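Local coordinates for hypothetical protein (Uncultured marine organism, PDB 2OP5) that is of unknown function but forms a ferredoxin-like homodimer, probably related to the dimeric alpha/beta-barrel proteins, at residues 33-38 with 49-54. Sequence-based numbering, arbitrary orientation.
Sequences EVWSED and IRHVIS. With EDO (1,2-ethanediol), chain G.
The indole of Trp35 is sandwiched: His51 CE1 stands over the centre of one face, 3.6 Å above the plane, while Val34 CG1 lies on the opposite face, displaced toward the rim. The imidazole offers its edge, making an edge-to-face pair with planes 64° apart and its centroid 4.7 Å from that of the six-membered ring of Trp35. CE1 does the touching, 3.7 Å from both Trp35 CD2 and CE2, where the two indole rings fuse. With CB already directed at 33-38, CG anti to the backbone N (chi1 -180°) carries the imidazole out from strand 48-56 to the indole. His51 ND1 and Tyr40 OH of helix 37-46 share a hydrogen bond, and Phe68 of the adjacent strand 63-70 stacks on the imidazole, which together probably limit its rotation. Ile53 CD1 meets Trp35 CD1 at 4.1 Å, adding an apolar neighbour. Replacing Trp35 by an alanine is likely to leave His51 CE1 without its aromatic face and open a gap between turn and sheet. Here the turn joining helices 31-34 and 37-46 packs on the ferredoxin-like sheet, at the chain's outermost strand, beyond which the second subunit continues the sheet. Between 33-38 and 49-54 no hydrogen bond forms; a C-H edge, probably slightly positive, meets the electron-rich indole face.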
loop_
_atom_site.group_PDB
_atom_site.type_symbol
_atom_site.label_atom_id
_atom_site.label_comp_id
_atom_site.label_asym_id
_atom_site.label_seq_id
_atom_site.Cartn_x
_atom_site.Cartn_y
_atom_site.Cartn_z
ATOM N N GLU A 33 11.772 17.779 -0.778
ATOM C CA GLU A 33 12.840 18.061 -1.745
ATOM C C GLU A 33 12.668 17.137 -2.966
ATOM O O GLU A 33 13.022 17.499 -4.081
ATOM C CB GLU A 33 14.229 17.810 -1.118
ATOM C CG GLU A 33 14.587 18.737 0.050
ATOM C CD GLU A 33 15.786 18.253 0.889
ATOM O OE1 GLU A 33 16.629 17.472 0.389
ATOM O OE2 GLU A 33 15.867 18.659 2.068
ATOM N N VAL A 34 12.128 15.940 -2.738
ATOM C CA VAL A 34 11.942 14.934 -3.787
ATOM C C VAL A 34 10.586 15.023 -4.469
ATOM O O VAL A 34 10.498 15.245 -5.672
ATOM C CB VAL A 34 12.084 13.502 -3.200
ATOM C CG1 VAL A 34 11.905 12.420 -4.284
ATOM C CG2 VAL A 34 13.424 13.344 -2.500
ATOM N N TRP A 35 9.535 14.840 -3.687
ATOM C CA TRP A 35 8.188 14.791 -4.187
ATOM C C TRP A 35 7.576 16.177 -4.221
ATOM O O TRP A 35 6.743 16.539 -3.382
ATOM C CB TRP A 35 7.386 13.799 -3.337
ATOM C CG TRP A 35 8.089 12.432 -3.276
ATOM C CD1 TRP A 35 8.740 11.889 -2.197
ATOM C CD2 TRP A 35 8.276 11.503 -4.355
ATOM N NE1 TRP A 35 9.278 10.680 -2.522
ATOM C CE2 TRP A 35 9.016 10.408 -3.839
ATOM C CE3 TRP A 35 7.869 11.467 -5.697
ATOM C CZ2 TRP A 35 9.355 9.300 -4.616
ATOM C CZ3 TRP A 35 8.220 10.352 -6.463
ATOM C CH2 TRP A 35 8.952 9.294 -5.915
ATOM N N SER A 36 8.033 16.973 -5.188
ATOM C CA SER A 36 7.503 18.310 -5.416
ATOM C C SER A 36 6.202 18.174 -6.203
ATOM O O SER A 36 5.962 17.164 -6.855
ATOM C CB SER A 36 8.497 19.139 -6.218
ATOM O OG SER A 36 8.717 18.562 -7.491
ATOM N N GLU A 37 5.372 19.207 -6.147
ATOM C CA GLU A 37 4.104 19.213 -6.871
ATOM C C GLU A 37 4.437 19.297 -8.359
ATOM O O GLU A 37 3.667 18.851 -9.208
ATOM C CB GLU A 37 3.195 20.394 -6.470
ATOM C CG GLU A 37 3.064 20.691 -4.963
ATOM C CD GLU A 37 2.463 19.566 -4.127
ATOM O OE1 GLU A 37 1.825 18.646 -4.673
ATOM O OE2 GLU A 37 2.620 19.625 -2.886
ATOM N N ASP A 38 5.588 19.885 -8.667
ATOM C CA ASP A 38 6.039 19.976 -10.038
ATOM C C ASP A 38 6.237 18.569 -10.613
ATOM O O ASP A 38 5.695 18.238 -11.668
ATOM C CB ASP A 38 7.333 20.781 -10.089
ATOM C CG ASP A 38 7.851 20.967 -11.494
ATOM O OD1 ASP A 38 7.056 20.978 -12.451
ATOM O OD2 ASP A 38 9.078 21.101 -11.640
ATOM N N ILE A 49 -1.585 7.988 -10.412
ATOM C CA ILE A 49 -2.900 8.352 -9.899
ATOM C C ILE A 49 -2.810 8.816 -8.462
ATOM O O ILE A 49 -3.400 9.819 -8.092
ATOM C CB ILE A 49 -3.864 7.144 -9.937
ATOM C CG1 ILE A 49 -4.060 6.690 -11.391
ATOM C CG2 ILE A 49 -5.203 7.481 -9.235
ATOM C CD1 ILE A 49 -4.855 5.395 -11.561
ATOM N N ARG A 50 -2.049 8.084 -7.657
ATOM C CA ARG A 50 -1.971 8.346 -6.237
ATOM C C ARG A 50 -0.617 7.928 -5.659
ATOM O O ARG A 50 0.015 7.000 -6.155
ATOM C CB ARG A 50 -3.114 7.591 -5.551
ATOM C CG ARG A 50 -3.345 7.923 -4.080
ATOM C CD ARG A 50 -4.400 7.014 -3.501
ATOM N NE ARG A 50 -5.730 7.318 -4.043
ATOM C CZ ARG A 50 -6.708 7.945 -3.385
ATOM N NH1 ARG A 50 -6.562 8.345 -2.115
ATOM N NH2 ARG A 50 -7.871 8.157 -4.010
ATOM N N HIS A 51 -0.192 8.643 -4.622
ATOM C CA HIS A 51 1.073 8.391 -3.916
ATOM C C HIS A 51 0.864 8.774 -2.471
ATOM O O HIS A 51 0.609 9.925 -2.173
ATOM C CB HIS A 51 2.241 9.161 -4.517
ATOM C CG HIS A 51 3.554 8.924 -3.824
ATOM N ND1 HIS A 51 4.517 9.901 -3.700
ATOM C CD2 HIS A 51 4.054 7.825 -3.205
ATOM C CE1 HIS A 51 5.573 9.402 -3.078
ATOM N NE2 HIS A 51 5.317 8.144 -2.762
ATOM N N VAL A 52 0.975 7.792 -1.590
ATOM C CA VAL A 52 0.720 7.938 -0.163
ATOM C C VAL A 52 1.957 7.531 0.615
ATOM O O VAL A 52 2.540 6.456 0.385
ATOM C CB VAL A 52 -0.428 7.021 0.292
ATOM C CG1 VAL A 52 -0.944 7.467 1.663
ATOM C CG2 VAL A 52 -1.554 7.036 -0.720
ATOM N N ILE A 53 2.367 8.404 1.523
ATOM C CA ILE A 53 3.527 8.169 2.349
ATOM C C ILE A 53 3.000 8.081 3.765
ATOM O O ILE A 53 2.235 8.941 4.215
ATOM C CB ILE A 53 4.575 9.304 2.245
ATOM C CG1 ILE A 53 4.956 9.521 0.774
ATOM C CG2 ILE A 53 5.802 8.958 3.111
ATOM C CD1 ILE A 53 5.869 10.710 0.510
ATOM N N SER A 54 3.470 7.061 4.462
ATOM C CA SER A 54 3.008 6.747 5.784
ATOM C C SER A 54 4.159 6.370 6.744
ATOM O O SER A 54 5.184 5.851 6.338
ATOM C CB SER A 54 1.981 5.603 5.654
ATOM O OG SER A 54 1.859 4.867 6.860
HETATM C C1 EDO G . -0.021 18.082 -6.821
HETATM O O1 EDO G . -1.460 18.047 -6.914
HETATM C C2 EDO G . 0.711 18.082 -8.166
HETATM O O2 EDO G . 0.588 19.279 -8.947
#